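CurJ (Moorea producens 3L, PDB 5TZ6) is a polyketide synthase module whose dehydratase domain probably carries out a vinylogous dehydration in curacin biosynthesis. Local coordinates at residues L38-V43 and G179-W184; V47-A52 and L82-Q87; I42-V47 and N301-L306. The protein carries 1 engineered substitution. All coordinates share one frame; numbering follows the deposited sequence.

Interaction 1: residues L38-V43 and G179-W184. Engineered in segment 38-43: Phe41 (natural residue His). With 7OD ((2E,5R)-5-hydroxy-2-methylhept-2-enoic acid), chain C.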
loop_
_atom_site.group_PDB
_atom_site.type_symbol
_atom_site.label_atom_id
_atom_site.label_comp_id
_atom_site.label_asym_id
_atom_site.label_seq_id
_atom_site.Cartn_x
_atom_site.Cartn_y
_atom_site.Cartn_z
ATOM N N LEU A 38 -13.760 -16.704 9.770
ATOM C CA LEU A 38 -12.734 -16.781 10.803
ATOM C C LEU A 38 -13.335 -17.080 12.173
ATOM O O LEU A 38 -12.662 -17.654 13.036
ATOM C CB LEU A 38 -11.941 -15.476 10.845
ATOM C CG LEU A 38 -10.859 -15.299 9.775
ATOM C CD1 LEU A 38 -10.221 -13.926 9.886
ATOM C CD2 LEU A 38 -9.815 -16.389 9.903
ATOM N N ALA A 39 -14.598 -16.717 12.385
ATOM C CA ALA A 39 -15.252 -17.001 13.651
ATOM C C ALA A 39 -15.568 -18.481 13.834
ATOM O O ALA A 39 -16.113 -18.852 14.880
ATOM C CB ALA A 39 -16.535 -16.174 13.767
ATOM N N ASP A 40 -15.234 -19.331 12.864
ATOM C CA ASP A 40 -15.563 -20.749 12.926
ATOM C C ASP A 40 -14.356 -21.630 13.215
ATOM O O ASP A 40 -14.477 -22.859 13.176
ATOM C CB ASP A 40 -16.239 -21.194 11.630
ATOM C CG ASP A 40 -17.670 -20.720 11.537
ATOM O OD1 ASP A 40 -18.183 -20.220 12.557
ATOM O OD2 ASP A 40 -18.292 -20.862 10.463
ATOM N N PHE A 41 -13.198 -21.041 13.495
ATOM C CA PHE A 41 -12.000 -21.790 13.852
ATOM C C PHE A 41 -11.587 -21.307 15.239
ATOM O O PHE A 41 -10.860 -20.319 15.365
ATOM C CB PHE A 41 -10.872 -21.609 12.814
ATOM C CG PHE A 41 -9.814 -22.671 12.897
ATOM C CD1 PHE A 41 -8.788 -22.586 13.827
ATOM C CD2 PHE A 41 -9.872 -23.785 12.077
ATOM C CE1 PHE A 41 -7.822 -23.584 13.918
ATOM C CE2 PHE A 41 -8.914 -24.788 12.162
ATOM C CZ PHE A 41 -7.891 -24.688 13.085
ATOM N N ILE A 42 -12.073 -21.992 16.274
ATOM C CA ILE A 42 -11.916 -21.568 17.666
ATOM C C ILE A 42 -10.975 -22.545 18.357
ATOM O O ILE A 42 -11.275 -23.739 18.450
ATOM C CB ILE A 42 -13.272 -21.514 18.394
ATOM C CG1 ILE A 42 -14.284 -20.688 17.595
ATOM C CG2 ILE A 42 -13.124 -20.993 19.822
ATOM C CD1 ILE A 42 -13.693 -19.432 16.977
ATOM N N VAL A 43 -9.847 -22.051 18.854
ATOM C CA VAL A 43 -8.875 -22.877 19.568
ATOM C C VAL A 43 -8.785 -22.364 20.999
ATOM O O VAL A 43 -8.415 -21.205 21.224
ATOM C CB VAL A 43 -7.497 -22.862 18.890
ATOM C CG1 VAL A 43 -6.552 -23.817 19.596
ATOM C CG2 VAL A 43 -7.629 -23.227 17.418
ATOM N N GLY A 179 -16.453 -24.486 13.395
ATOM C CA GLY A 179 -17.801 -24.089 13.046
ATOM C C GLY A 179 -18.235 -24.697 11.721
ATOM O O GLY A 179 -17.575 -25.566 11.148
ATOM N N GLN A 180 -19.362 -24.197 11.212
ATOM C CA GLN A 180 -19.958 -24.787 10.017
ATOM C C GLN A 180 -19.080 -24.578 8.790
ATOM O O GLN A 180 -18.844 -25.517 8.020
ATOM C CB GLN A 180 -21.341 -24.185 9.776
ATOM C CG GLN A 180 -22.143 -24.863 8.676
ATOM C CD GLN A 180 -23.622 -24.512 8.731
ATOM O OE1 GLN A 180 -24.133 -24.078 9.765
ATOM N NE2 GLN A 180 -24.316 -24.696 7.613
ATOM N N SER A 181 -18.549 -23.372 8.614
ATOM C CA SER A 181 -17.842 -23.080 7.379
ATOM C C SER A 181 -16.513 -23.816 7.261
ATOM O O SER A 181 -15.946 -23.846 6.165
ATOM C CB SER A 181 -17.635 -21.571 7.260
ATOM O OG SER A 181 -16.908 -21.077 8.367
ATOM N N PHE A 182 -16.029 -24.453 8.326
ATOM C CA PHE A 182 -14.822 -25.268 8.236
ATOM C C PHE A 182 -15.121 -26.759 8.103
ATOM O O PHE A 182 -14.184 -27.565 8.083
ATOM C CB PHE A 182 -13.915 -25.020 9.455
ATOM C CG PHE A 182 -12.948 -23.885 9.267
ATOM C CD1 PHE A 182 -11.705 -24.102 8.686
ATOM C CD2 PHE A 182 -13.280 -22.600 9.655
ATOM C CE1 PHE A 182 -10.808 -23.051 8.491
ATOM C CE2 PHE A 182 -12.388 -21.547 9.468
ATOM C CZ PHE A 182 -11.153 -21.773 8.882
ATOM N N ARG A 183 -16.392 -27.147 8.003
ATOM C CA ARG A 183 -16.784 -28.555 7.949
ATOM C C ARG A 183 -17.197 -28.894 6.520
ATOM O O ARG A 183 -18.379 -28.994 6.196
ATOM C CB ARG A 183 -17.899 -28.848 8.963
ATOM C CG ARG A 183 -17.436 -28.689 10.416
ATOM C CD ARG A 183 -18.517 -29.016 11.429
ATOM N NE ARG A 183 -18.003 -28.859 12.783
ATOM C CZ ARG A 183 -18.278 -29.677 13.795
ATOM N NH1 ARG A 183 -17.741 -29.457 14.992
ATOM N NH2 ARG A 183 -19.057 -30.736 13.602
ATOM N N TRP A 184 -16.193 -29.070 5.660
ATOM C CA TRP A 184 -16.392 -29.411 4.258
ATOM C C TRP A 184 -16.543 -30.908 4.032
ATOM O O TRP A 184 -17.205 -31.319 3.069
ATOM C CB TRP A 184 -15.205 -28.918 3.413
ATOM C CG TRP A 184 -15.189 -27.450 3.079
ATOM C CD1 TRP A 184 -15.053 -26.407 3.948
ATOM C CD2 TRP A 184 -15.304 -26.870 1.772
ATOM N NE1 TRP A 184 -15.078 -25.215 3.265
ATOM C CE2 TRP A 184 -15.233 -25.471 1.927
ATOM C CE3 TRP A 184 -15.463 -27.399 0.486
ATOM C CZ2 TRP A 184 -15.315 -24.593 0.845
ATOM C CZ3 TRP A 184 -15.548 -26.524 -0.591
ATOM C CH2 TRP A 184 -15.473 -25.139 -0.403
HETATM O OAB 7OD C . -4.221 -25.335 16.087
HETATM C CAA 7OD C . -3.668 -24.654 15.199
HETATM O OAI 7OD C . -2.999 -23.644 15.516
HETATM C CAC 7OD C . -3.806 -25.059 13.727
HETATM C CAK 7OD C . -3.122 -24.214 12.640
HETATM C CAD 7OD C . -4.625 -26.300 13.335
HETATM C CAE 7OD C . -4.733 -26.665 11.845
HETATM C CAF 7OD C . -5.437 -28.004 11.518
HETATM O OAH 7OD C . -6.746 -27.729 11.011
HETATM C CAG 7OD C . -5.566 -28.955 12.714
HETATM C CAJ 7OD C . -5.912 -30.347 12.179
#
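Phe41 and Phe182 meet as a T-shaped (edge-to-face) pair in the double-hotdog fold of polyketide synthase dehydratases, segment 38-43 coming from one hotdog half and 179-184 from the other. This is the tight, buried part of the contact. The ring planes lie 62° apart, and Phe41 CD2 stands over the centre of the Phe182 ring, 3.7 Å above its plane. Phe41 CB covers the same face, coming within 3.7 Å of Phe182 CE2. In the engineered Phe41, a histidine in the natural sequence, CG is anti to the backbone N (chi1 -162°), beside the carbonyl carbon. The bound hydroxy acid 7OD lies at the edge of this ring, CZ 3.7 Å from its CAD. Asp219, on helix 215-223, touches the side chains of both phenylalanines and hydrogen-bonds to the same ligand.

The looser side holds exposed Gln180, whose side chain leads away from segment 38-43, and the partly exposed Gly179 and Asp40. Gly179 N donates almost straight to Asp40 O (2.6 Å, 176°). The Asp40 carboxylate reaches in to the buried Ser181 and takes two bonds on a single oxygen: Ser181 N meets OD2 from above the carboxylate plane at 3.1 Å, and Ser181 OG reaches OD2 on its anti side at 2.5 Å.

Interaction 2: residues V47-A52 and L82-Q87. With 7OD ((2E,5R)-5-hydroxy-2-methylhept-2-enoic acid), chain C.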
loop_
_atom_site.group_PDB
_atom_site.type_symbol
_atom_site.label_atom_id
_atom_site.label_comp_id
_atom_site.label_asym_id
_atom_site.label_seq_id
_atom_site.Cartn_x
_atom_site.Cartn_y
_atom_site.Cartn_z
ATOM N N VAL A 47 -10.136 -16.917 18.576
ATOM C CA VAL A 47 -10.160 -16.931 17.121
ATOM C C VAL A 47 -8.731 -17.079 16.626
ATOM O O VAL A 47 -7.864 -16.254 16.935
ATOM C CB VAL A 47 -10.804 -15.656 16.571
ATOM C CG1 VAL A 47 -10.650 -15.600 15.063
ATOM C CG2 VAL A 47 -12.268 -15.598 16.968
ATOM N N VAL A 48 -8.486 -18.119 15.835
ATOM C CA VAL A 48 -7.156 -18.423 15.328
ATOM C C VAL A 48 -7.237 -18.590 13.822
ATOM O O VAL A 48 -8.176 -19.204 13.301
ATOM C CB VAL A 48 -6.568 -19.689 15.985
ATOM C CG1 VAL A 48 -5.313 -20.136 15.242
ATOM C CG2 VAL A 48 -6.245 -19.426 17.446
ATOM N N VAL A 49 -6.252 -18.036 13.117
ATOM C CA VAL A 49 -6.124 -18.186 11.679
ATOM C C VAL A 49 -5.202 -19.371 11.416
ATOM O O VAL A 49 -4.000 -19.276 11.734
ATOM C CB VAL A 49 -5.579 -16.915 11.022
ATOM C CG1 VAL A 49 -5.409 -17.135 9.531
ATOM C CG2 VAL A 49 -6.497 -15.739 11.302
ATOM N N PRO A 50 -5.679 -20.467 10.848
ATOM C CA PRO A 50 -4.802 -21.606 10.578
ATOM C C PRO A 50 -3.868 -21.337 9.404
ATOM O O PRO A 50 -4.092 -20.442 8.584
ATOM C CB PRO A 50 -5.785 -22.738 10.265
ATOM C CG PRO A 50 -6.983 -22.036 9.707
ATOM C CD PRO A 50 -7.081 -20.739 10.462
ATOM N N GLY A 51 -2.803 -22.142 9.338
ATOM C CA GLY A 51 -1.838 -22.003 8.250
ATOM C C GLY A 51 -2.485 -22.081 6.877
ATOM O O GLY A 51 -2.167 -21.295 5.974
ATOM N N ALA A 52 -3.386 -23.048 6.695
ATOM C CA ALA A 52 -4.136 -23.198 5.452
ATOM C C ALA A 52 -4.625 -21.845 4.953
ATOM O O ALA A 52 -4.582 -21.556 3.751
ATOM C CB ALA A 52 -5.317 -24.150 5.656
ATOM N N LEU A 82 -1.379 -17.161 14.230
ATOM C CA LEU A 82 -2.024 -15.858 14.303
ATOM C C LEU A 82 -3.334 -15.986 15.074
ATOM O O LEU A 82 -4.212 -16.765 14.692
ATOM C CB LEU A 82 -2.273 -15.298 12.904
ATOM C CG LEU A 82 -3.176 -14.068 12.826
ATOM C CD1 LEU A 82 -2.746 -13.009 13.827
ATOM C CD2 LEU A 82 -3.155 -13.502 11.420
ATOM N N ALA A 83 -3.460 -15.233 16.160
ATOM C CA ALA A 83 -4.682 -15.197 16.949
ATOM C C ALA A 83 -5.222 -13.777 16.951
ATOM O O ALA A 83 -4.456 -12.811 16.997
ATOM C CB ALA A 83 -4.446 -15.679 18.385
ATOM N N ILE A 84 -6.541 -13.657 16.915
ATOM C CA ILE A 84 -7.180 -12.352 16.795
ATOM C C ILE A 84 -8.009 -12.093 18.045
ATOM O O ILE A 84 -9.007 -12.788 18.281
ATOM C CB ILE A 84 -8.039 -12.279 15.527
ATOM C CG1 ILE A 84 -7.178 -12.566 14.296
ATOM C CG2 ILE A 84 -8.709 -10.920 15.417
ATOM C CD1 ILE A 84 -7.949 -12.537 13.006
ATOM N N PRO A 85 -7.637 -11.115 18.868
ATOM C CA PRO A 85 -8.426 -10.824 20.070
ATOM C C PRO A 85 -9.872 -10.513 19.721
ATOM O O PRO A 85 -10.208 -10.162 18.586
ATOM C CB PRO A 85 -7.719 -9.605 20.680
ATOM C CG PRO A 85 -6.882 -9.041 19.575
ATOM C CD PRO A 85 -6.492 -10.204 18.719
ATOM N N GLU A 86 -10.735 -10.649 20.727
ATOM C CA GLU A 86 -12.163 -10.467 20.515
ATOM C C GLU A 86 -12.440 -9.087 19.940
ATOM O O GLU A 86 -11.994 -8.074 20.482
ATOM C CB GLU A 86 -12.925 -10.631 21.829
ATOM C CG GLU A 86 -12.872 -12.012 22.443
ATOM C CD GLU A 86 -13.690 -12.090 23.718
ATOM O OE1 GLU A 86 -14.804 -11.522 23.743
ATOM O OE2 GLU A 86 -13.217 -12.707 24.696
ATOM N N GLN A 87 -13.179 -9.052 18.835
ATOM C CA GLN A 87 -13.497 -7.810 18.145
ATOM C C GLN A 87 -12.246 -7.039 17.734
ATOM O O GLN A 87 -12.318 -5.837 17.466
ATOM C CB GLN A 87 -14.409 -6.933 19.010
ATOM C CG GLN A 87 -15.869 -7.350 18.962
ATOM C CD GLN A 87 -16.776 -6.403 19.722
ATOM O OE1 GLN A 87 -17.248 -5.404 19.178
ATOM N NE2 GLN A 87 -17.030 -6.717 20.988
HETATM O OAB 7OD C . -4.221 -25.335 16.087
HETATM C CAA 7OD C . -3.668 -24.654 15.199
HETATM O OAI 7OD C . -2.999 -23.644 15.516
HETATM C CAC 7OD C . -3.806 -25.059 13.727
HETATM C CAK 7OD C . -3.122 -24.214 12.640
HETATM C CAD 7OD C . -4.625 -26.300 13.335
HETATM C CAE 7OD C . -4.733 -26.665 11.845
HETATM C CAF 7OD C . -5.437 -28.004 11.518
HETATM O OAH 7OD C . -6.746 -27.729 11.011
HETATM C CAG 7OD C . -5.566 -28.955 12.714
HETATM C CAJ 7OD C . -5.912 -30.347 12.179
HETATM O O HOH W 1 -10.066 -14.680 19.893
#
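A water stands between Val47 and Ile84, linking two backbone groups across the strands: Val47 N donates to it at 2.6 Å, and the water donates in turn to Ile84 O at 2.7 Å. The same two residues are also joined directly, Ile84 N donating to Val47 O at 2.9 Å. Two residues further along strand 46-49, Val49 N donates to Leu82 O, also at 2.9 Å. Between these bonds sits the non-hydrogen-bonded pair Val48 and Ala83. Strands 47-49 and 82-84 run antiparallel, their directions 147° apart.

Val47, Val49, Leu82 and Ile84 share one face of this ribbon. Val49 lies side by side with Leu82, pointing the same way, its CG2 4.0 Å from Leu82 CG. Ile84 crosses Val49 obliquely. Its chain is extended about CB-CG1 (chi2 179°), which carries CD1 to 3.9 Å from Val49 CG2.

In the double-hotdog dehydratase fold this strand pairing leads to the ligand pocket: past Val49 the chain turns at Pro50, the N-cap of helix 51-65, and Pro50 CA packs 3.7 Å from CAK of the bound 7OD. The weakly bonded strand 82-84 is, within this chain, an outer strand of a small antiparallel sheet, with strand 46-49 between it and strand 41-43, while helix 215-223 packs against Pro50 and Ala52.

Interaction 3: residues I42-V47 and N301-L306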
loop_
_atom_site.group_PDB
_atom_site.type_symbol
_atom_site.label_atom_id
_atom_site.label_comp_id
_atom_site.label_asym_id
_atom_site.label_seq_id
_atom_site.Cartn_x
_atom_site.Cartn_y
_atom_site.Cartn_z
ATOM N N ILE A 42 -12.073 -21.992 16.274
ATOM C CA ILE A 42 -11.916 -21.568 17.666
ATOM C C ILE A 42 -10.975 -22.545 18.357
ATOM O O ILE A 42 -11.275 -23.739 18.450
ATOM C CB ILE A 42 -13.272 -21.514 18.394
ATOM C CG1 ILE A 42 -14.284 -20.688 17.595
ATOM C CG2 ILE A 42 -13.124 -20.993 19.822
ATOM C CD1 ILE A 42 -13.693 -19.432 16.977
ATOM N N VAL A 43 -9.847 -22.051 18.854
ATOM C CA VAL A 43 -8.875 -22.877 19.568
ATOM C C VAL A 43 -8.785 -22.364 20.999
ATOM O O VAL A 43 -8.415 -21.205 21.224
ATOM C CB VAL A 43 -7.497 -22.862 18.890
ATOM C CG1 VAL A 43 -6.552 -23.817 19.596
ATOM C CG2 VAL A 43 -7.629 -23.227 17.418
ATOM N N TYR A 44 -9.100 -23.229 21.962
ATOM C CA TYR A 44 -9.118 -22.840 23.370
ATOM C C TYR A 44 -9.817 -21.500 23.563
ATOM O O TYR A 44 -9.348 -20.647 24.326
ATOM C CB TYR A 44 -7.697 -22.796 23.955
ATOM C CG TYR A 44 -7.166 -24.152 24.379
ATOM C CD1 TYR A 44 -6.492 -24.973 23.493
ATOM C CD2 TYR A 44 -7.357 -24.613 25.682
ATOM C CE1 TYR A 44 -6.019 -26.215 23.887
ATOM C CE2 TYR A 44 -6.885 -25.851 26.084
ATOM C CZ TYR A 44 -6.218 -26.647 25.181
ATOM O OH TYR A 44 -5.747 -27.880 25.568
ATOM N N GLU A 45 -10.942 -21.312 22.872
ATOM C CA GLU A 45 -11.829 -20.149 22.963
ATOM C C GLU A 45 -11.291 -18.908 22.261
ATOM O O GLU A 45 -11.856 -17.814 22.439
ATOM C CB GLU A 45 -12.171 -19.807 24.416
ATOM C CG GLU A 45 -12.840 -20.954 25.165
ATOM C CD GLU A 45 -13.310 -20.554 26.553
ATOM O OE1 GLU A 45 -14.347 -21.083 27.009
ATOM O OE2 GLU A 45 -12.647 -19.702 27.183
ATOM N N GLN A 46 -10.254 -19.026 21.443
ATOM C CA GLN A 46 -9.683 -17.885 20.746
ATOM C C GLN A 46 -9.892 -18.038 19.249
ATOM O O GLN A 46 -9.843 -19.150 18.716
ATOM C CB GLN A 46 -8.184 -17.739 21.023
ATOM C CG GLN A 46 -7.796 -17.618 22.485
ATOM C CD GLN A 46 -6.294 -17.451 22.653
ATOM O OE1 GLN A 46 -5.636 -18.257 23.308
ATOM N NE2 GLN A 46 -5.747 -16.399 22.052
ATOM N N VAL A 47 -10.136 -16.917 18.576
ATOM C CA VAL A 47 -10.160 -16.931 17.121
ATOM C C VAL A 47 -8.731 -17.079 16.626
ATOM O O VAL A 47 -7.864 -16.254 16.935
ATOM C CB VAL A 47 -10.804 -15.656 16.571
ATOM C CG1 VAL A 47 -10.650 -15.600 15.063
ATOM C CG2 VAL A 47 -12.268 -15.598 16.968
ATOM N N ASN A 301 0.090 -29.594 21.589
ATOM C CA ASN A 301 -1.055 -29.082 22.318
ATOM C C ASN A 301 -1.410 -27.717 21.749
ATOM O O ASN A 301 -0.599 -26.788 21.862
ATOM C CB ASN A 301 -0.740 -28.971 23.797
ATOM C CG ASN A 301 -1.949 -28.584 24.630
ATOM O OD1 ASN A 301 -2.780 -27.776 24.208
ATOM N ND2 ASN A 301 -2.045 -29.154 25.828
ATOM N N PRO A 302 -2.581 -27.545 21.135
ATOM C CA PRO A 302 -2.879 -26.252 20.499
ATOM C C PRO A 302 -2.779 -25.082 21.453
ATOM O O PRO A 302 -2.489 -23.952 21.013
ATOM C CB PRO A 302 -4.311 -26.442 19.979
ATOM C CG PRO A 302 -4.436 -27.926 19.781
ATOM C CD PRO A 302 -3.661 -28.525 20.931
ATOM N N LYS A 303 -2.955 -25.325 22.755
ATOM C CA LYS A 303 -2.761 -24.260 23.730
ATOM C C LYS A 303 -1.373 -23.651 23.603
ATOM O O LYS A 303 -1.220 -22.423 23.637
ATOM C CB LYS A 303 -2.959 -24.786 25.150
ATOM C CG LYS A 303 -2.786 -23.687 26.189
ATOM C CD LYS A 303 -2.521 -24.212 27.596
ATOM C CE LYS A 303 -3.678 -25.008 28.158
ATOM N NZ LYS A 303 -3.405 -25.417 29.572
ATOM N N ILE A 304 -0.346 -24.493 23.446
ATOM C CA ILE A 304 1.017 -23.975 23.441
ATOM C C ILE A 304 1.308 -23.249 22.138
ATOM O O ILE A 304 2.077 -22.281 22.119
ATOM C CB ILE A 304 2.030 -25.105 23.703
ATOM C CG1 ILE A 304 1.507 -26.062 24.778
ATOM C CG2 ILE A 304 3.377 -24.523 24.122
ATOM C CD1 ILE A 304 1.328 -25.420 26.138
ATOM N N LEU A 305 0.691 -23.681 21.035
ATOM C CA LEU A 305 0.813 -22.921 19.799
ATOM C C LEU A 305 0.213 -21.535 19.952
ATOM O O LEU A 305 0.718 -20.574 19.363
ATOM C CB LEU A 305 0.158 -23.661 18.635
ATOM C CG LEU A 305 1.066 -24.612 17.845
ATOM C CD1 LEU A 305 1.801 -25.581 18.765
ATOM C CD2 LEU A 305 0.261 -25.368 16.791
ATOM N N LEU A 306 -0.863 -21.404 20.731
ATOM C CA LEU A 306 -1.557 -20.122 20.775
ATOM C C LEU A 306 -0.841 -19.068 21.614
ATOM O O LEU A 306 -1.350 -17.946 21.714
ATOM C CB LEU A 306 -2.980 -20.312 21.295
ATOM C CG LEU A 306 -3.798 -21.233 20.398
ATOM C CD1 LEU A 306 -5.277 -21.124 20.729
ATOM C CD2 LEU A 306 -3.522 -20.899 18.935
#
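Tyr44 carries its CG anti to the carbonyl carbon (chi1 -82°), and its ring lies against Lys303 at the start of helix 302-305. Lys303 CB stands over one face of the ring, offset toward the rim, 3.8 Å from the centroid, a CH-pi contact. The lysine chain bends at its third torsion (chi3 -64°), which places CE 3.9 Å from Tyr44 CE2. Beyond the ring, Tyr44 OH comes to 3.3 Å from Asn301 OD1. Asn301 is the helix N-cap, and its OD1 accepts from Lys303 N at 2.9 Å.

The strand side of the contact is a beta hairpin: Val43 to Gln46 form a type I' turn joining strands 41-43 and 46-49, closed by two backbone hydrogen bonds between Val43 and Gln46. Here a short C-terminal helix of the double-hotdog dehydratase fold packs on the tip of an N-terminal hairpin. Val43 CG1 packs crosswise on Pro302, 3.5 Å from its CB. Pro302 and Leu305 also touch the bound 7OD. The exposed Gln46 and the buried Leu306 reach toward each other tip to tip, with Gln46 OE1 3.9 Å from Leu306 CB.

Overall arrangement
All three contacts gather around the hairpin of strands 41-43 and 46-49. Interactions 1 and 3 share Ile42 and Val43, interactions 2 and 3 share Val47, and the centres lie about 11 Å (1 to 2), 13 Å (1 to 3) and 9 Å (2 to 3) apart. Along the chain, interaction 2 closes a short loop nested inside the longer ones of interactions 1 and 3. The hairpin thus meets strand 82-84 of its own hotdog half, the loop at 179-184, and the C-terminal helix 302-305. Each contact includes residues of the 7OD pocket, so the small sheet they build on borders the ligand site, drawing together parts from both halves.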